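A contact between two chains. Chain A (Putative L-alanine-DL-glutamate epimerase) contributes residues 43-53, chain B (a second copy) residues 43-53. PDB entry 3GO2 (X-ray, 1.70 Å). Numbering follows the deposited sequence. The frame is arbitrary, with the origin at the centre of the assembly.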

# COMPACT_ATOMS: atom_id res chain seq x y z
N SER A 43 -31.19 7.63 18.08
CA SER A 43 -31.87 6.90 17.01
C SER A 43 -33.36 7.24 16.87
O SER A 43 -34.21 6.35 16.88
CB SER A 43 -31.69 5.39 17.24
OG SER A 43 -30.33 5.01 17.29
N PRO A 44 -33.71 8.53 16.69
CA PRO A 44 -35.09 8.84 16.39
C PRO A 44 -35.55 8.22 15.06
O PRO A 44 -34.77 8.18 14.11
CB PRO A 44 -35.08 10.37 16.25
CG PRO A 44 -33.67 10.71 15.85
CD PRO A 44 -32.81 9.70 16.54
N GLY A 45 -36.79 7.76 15.00
CA GLY A 45 -37.37 7.27 13.75
C GLY A 45 -37.44 5.76 13.57
O GLY A 45 -38.04 5.28 12.58
N VAL A 46 -36.83 4.98 14.47
CA VAL A 46 -36.83 3.51 14.28
C VAL A 46 -38.25 2.94 14.21
O VAL A 46 -38.56 2.10 13.36
CB VAL A 46 -36.04 2.76 15.39
CG1 VAL A 46 -36.02 1.27 15.09
CG2 VAL A 46 -34.59 3.32 15.48
N THR A 47 -39.13 3.42 15.09
CA THR A 47 -40.52 2.96 15.08
C THR A 47 -41.18 3.20 13.72
O THR A 47 -41.90 2.35 13.20
CB THR A 47 -41.35 3.62 16.20
OG1 THR A 47 -40.73 3.39 17.49
CG2 THR A 47 -42.80 3.08 16.18
N ALA A 48 -40.92 4.36 13.12
CA ALA A 48 -41.52 4.68 11.83
C ALA A 48 -41.05 3.75 10.73
O ALA A 48 -41.83 3.35 9.86
CB ALA A 48 -41.25 6.14 11.46
N VAL A 49 -39.77 3.41 10.74
CA VAL A 49 -39.21 2.43 9.82
C VAL A 49 -39.89 1.08 9.96
O VAL A 49 -40.31 0.46 8.98
CB VAL A 49 -37.66 2.26 10.04
CG1 VAL A 49 -37.12 1.14 9.15
CG2 VAL A 49 -36.93 3.60 9.78
N ILE A 50 -39.99 0.60 11.20
CA ILE A 50 -40.59 -0.70 11.47
C ILE A 50 -42.05 -0.73 11.02
O ILE A 50 -42.50 -1.69 10.40
CB ILE A 50 -40.52 -1.03 12.97
CG1 ILE A 50 -39.06 -1.26 13.36
CG2 ILE A 50 -41.37 -2.28 13.30
CD1 ILE A 50 -38.82 -1.18 14.88
N GLU A 51 -42.77 0.33 11.29
CA GLU A 51 -44.17 0.38 10.86
C GLU A 51 -44.34 0.24 9.35
O GLU A 51 -45.27 -0.41 8.90
CB GLU A 51 -44.85 1.66 11.38
CG GLU A 51 -45.15 1.62 12.89
CD GLU A 51 -46.22 0.56 13.29
OE1 GLU A 51 -47.08 0.22 12.47
OE2 GLU A 51 -46.21 0.09 14.45
N GLN A 52 -43.45 0.86 8.57
CA GLN A 52 -43.49 0.73 7.10
C GLN A 52 -43.05 -0.65 6.64
O GLN A 52 -43.72 -1.30 5.83
CB GLN A 52 -42.57 1.77 6.45
CG GLN A 52 -43.12 3.13 6.53
CD GLN A 52 -44.39 3.23 5.72
OE1 GLN A 52 -44.33 3.17 4.50
NE2 GLN A 52 -45.53 3.32 6.39
N LEU A 53 -41.92 -1.12 7.14
CA LEU A 53 -41.41 -2.43 6.75
C LEU A 53 -42.30 -3.59 7.18
O LEU A 53 -42.43 -4.58 6.44
CB LEU A 53 -39.98 -2.64 7.29
CG LEU A 53 -38.94 -1.82 6.55
CD1 LEU A 53 -37.57 -1.99 7.20
CD2 LEU A 53 -38.88 -2.23 5.06
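Chain B (43-53) SPGVTAVIEQL

Chain B meets chain A across an exact two-fold axis, so each contact between unlike residues occurs twice, while Gly A45 and Ala A48 each face their own copy in chain B. Chain B repeats the fold of chain A: a type II turn from Ser B43 to Val B46, Gly B45 at the N-cap, and a helix from Val B46 through Leu B53 that continues beyond the stretch. Its Val B49 N donates to Gly B45 O at 3.1 Å, the first of the helical hydrogen bonds. The register runs in opposite order: Gly B45 CA lies 4.9 Å from Gly A45 CA, while Val B49 CA sits 5.3 Å from Pro A44 CA and Pro B44 CA 5.3 Å from Val A49 CA. The glycines allow this approach. With phi/psi of 102/-8, Gly B45 has a backbone suited to glycine, and a CB there would point toward chain A, 3.3 Å from Val A49 CG2. Packing is apolar, and no hydrogen bond crosses. Ala B48 CB rests 3.9 Å from Gly A45 CA and 4.3 Å from Ala A48 CB. Val B49, chi1 t, places CG2 4.3 Å from Pro A44 CG and 3.4 Å from Pro A44 O, a carbonyl oxygen that the contact buries without a partner. Farther along the helix, Gln B52 uses its aliphatic part, CG lying 4.0 Å from Pro A44 CB. Together the stretches bury 378 Å².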

# COMPACT_ATOMS: atom_id res chain seq x y z
N SER B 43 -36.33 5.74 2.13
CA SER B 43 -36.04 6.55 3.31
C SER B 43 -37.24 6.74 4.25
O SER B 43 -37.58 7.87 4.60
CB SER B 43 -35.49 7.92 2.86
OG SER B 43 -34.34 7.80 2.06
N PRO B 44 -37.86 5.64 4.73
CA PRO B 44 -38.88 5.81 5.75
C PRO B 44 -38.31 6.41 7.04
O PRO B 44 -37.19 6.07 7.42
CB PRO B 44 -39.33 4.37 6.02
CG PRO B 44 -38.15 3.51 5.64
CD PRO B 44 -37.50 4.23 4.50
N GLY B 45 -39.07 7.27 7.70
CA GLY B 45 -38.69 7.79 9.01
C GLY B 45 -38.12 9.20 9.04
O GLY B 45 -37.89 9.76 10.14
N VAL B 46 -37.85 9.81 7.88
CA VAL B 46 -37.23 11.16 7.88
C VAL B 46 -38.09 12.18 8.64
O VAL B 46 -37.58 12.98 9.42
CB VAL B 46 -36.95 11.70 6.45
CG1 VAL B 46 -36.25 13.04 6.54
CG2 VAL B 46 -36.07 10.68 5.67
N THR B 47 -39.40 12.14 8.41
CA THR B 47 -40.31 13.05 9.11
C THR B 47 -40.18 12.91 10.63
O THR B 47 -40.17 13.91 11.35
CB THR B 47 -41.78 12.85 8.67
OG1 THR B 47 -41.90 12.98 7.24
CG2 THR B 47 -42.69 13.85 9.40
N ALA B 48 -40.07 11.68 11.12
CA ALA B 48 -39.96 11.46 12.56
C ALA B 48 -38.69 12.05 13.14
O ALA B 48 -38.69 12.59 14.24
CB ALA B 48 -40.06 9.97 12.87
N VAL B 49 -37.59 11.91 12.40
CA VAL B 49 -36.32 12.53 12.78
C VAL B 49 -36.45 14.04 12.88
O VAL B 49 -36.04 14.66 13.87
CB VAL B 49 -35.18 12.17 11.76
CG1 VAL B 49 -33.91 12.92 12.10
CG2 VAL B 49 -34.95 10.64 11.73
N ILE B 50 -37.01 14.65 11.84
CA ILE B 50 -37.17 16.10 11.80
C ILE B 50 -38.03 16.59 12.95
O ILE B 50 -37.72 17.58 13.61
CB ILE B 50 -37.79 16.54 10.46
CG1 ILE B 50 -36.79 16.29 9.34
CG2 ILE B 50 -38.18 18.04 10.50
CD1 ILE B 50 -37.44 16.28 7.94
N GLU B 51 -39.11 15.89 13.21
CA GLU B 51 -39.98 16.29 14.32
C GLU B 51 -39.27 16.32 15.67
O GLU B 51 -39.52 17.21 16.47
CB GLU B 51 -41.23 15.39 14.38
CG GLU B 51 -42.25 15.69 13.27
CD GLU B 51 -42.92 17.09 13.38
OE1 GLU B 51 -43.03 17.63 14.50
OE2 GLU B 51 -43.35 17.65 12.36
N GLN B 52 -38.38 15.35 15.91
CA GLN B 52 -37.58 15.33 17.16
C GLN B 52 -36.52 16.42 17.17
O GLN B 52 -36.38 17.16 18.13
CB GLN B 52 -36.90 13.97 17.33
CG GLN B 52 -37.85 12.91 17.70
CD GLN B 52 -38.42 13.17 19.06
OE1 GLN B 52 -37.72 13.08 20.05
NE2 GLN B 52 -39.70 13.56 19.12
N LEU B 53 -35.75 16.50 16.10
CA LEU B 53 -34.69 17.50 16.02
C LEU B 53 -35.19 18.94 16.01
O LEU B 53 -34.56 19.83 16.60
CB LEU B 53 -33.80 17.25 14.79
CG LEU B 53 -32.89 16.05 14.95
CD1 LEU B 53 -32.12 15.80 13.65
CD2 LEU B 53 -31.91 16.25 16.13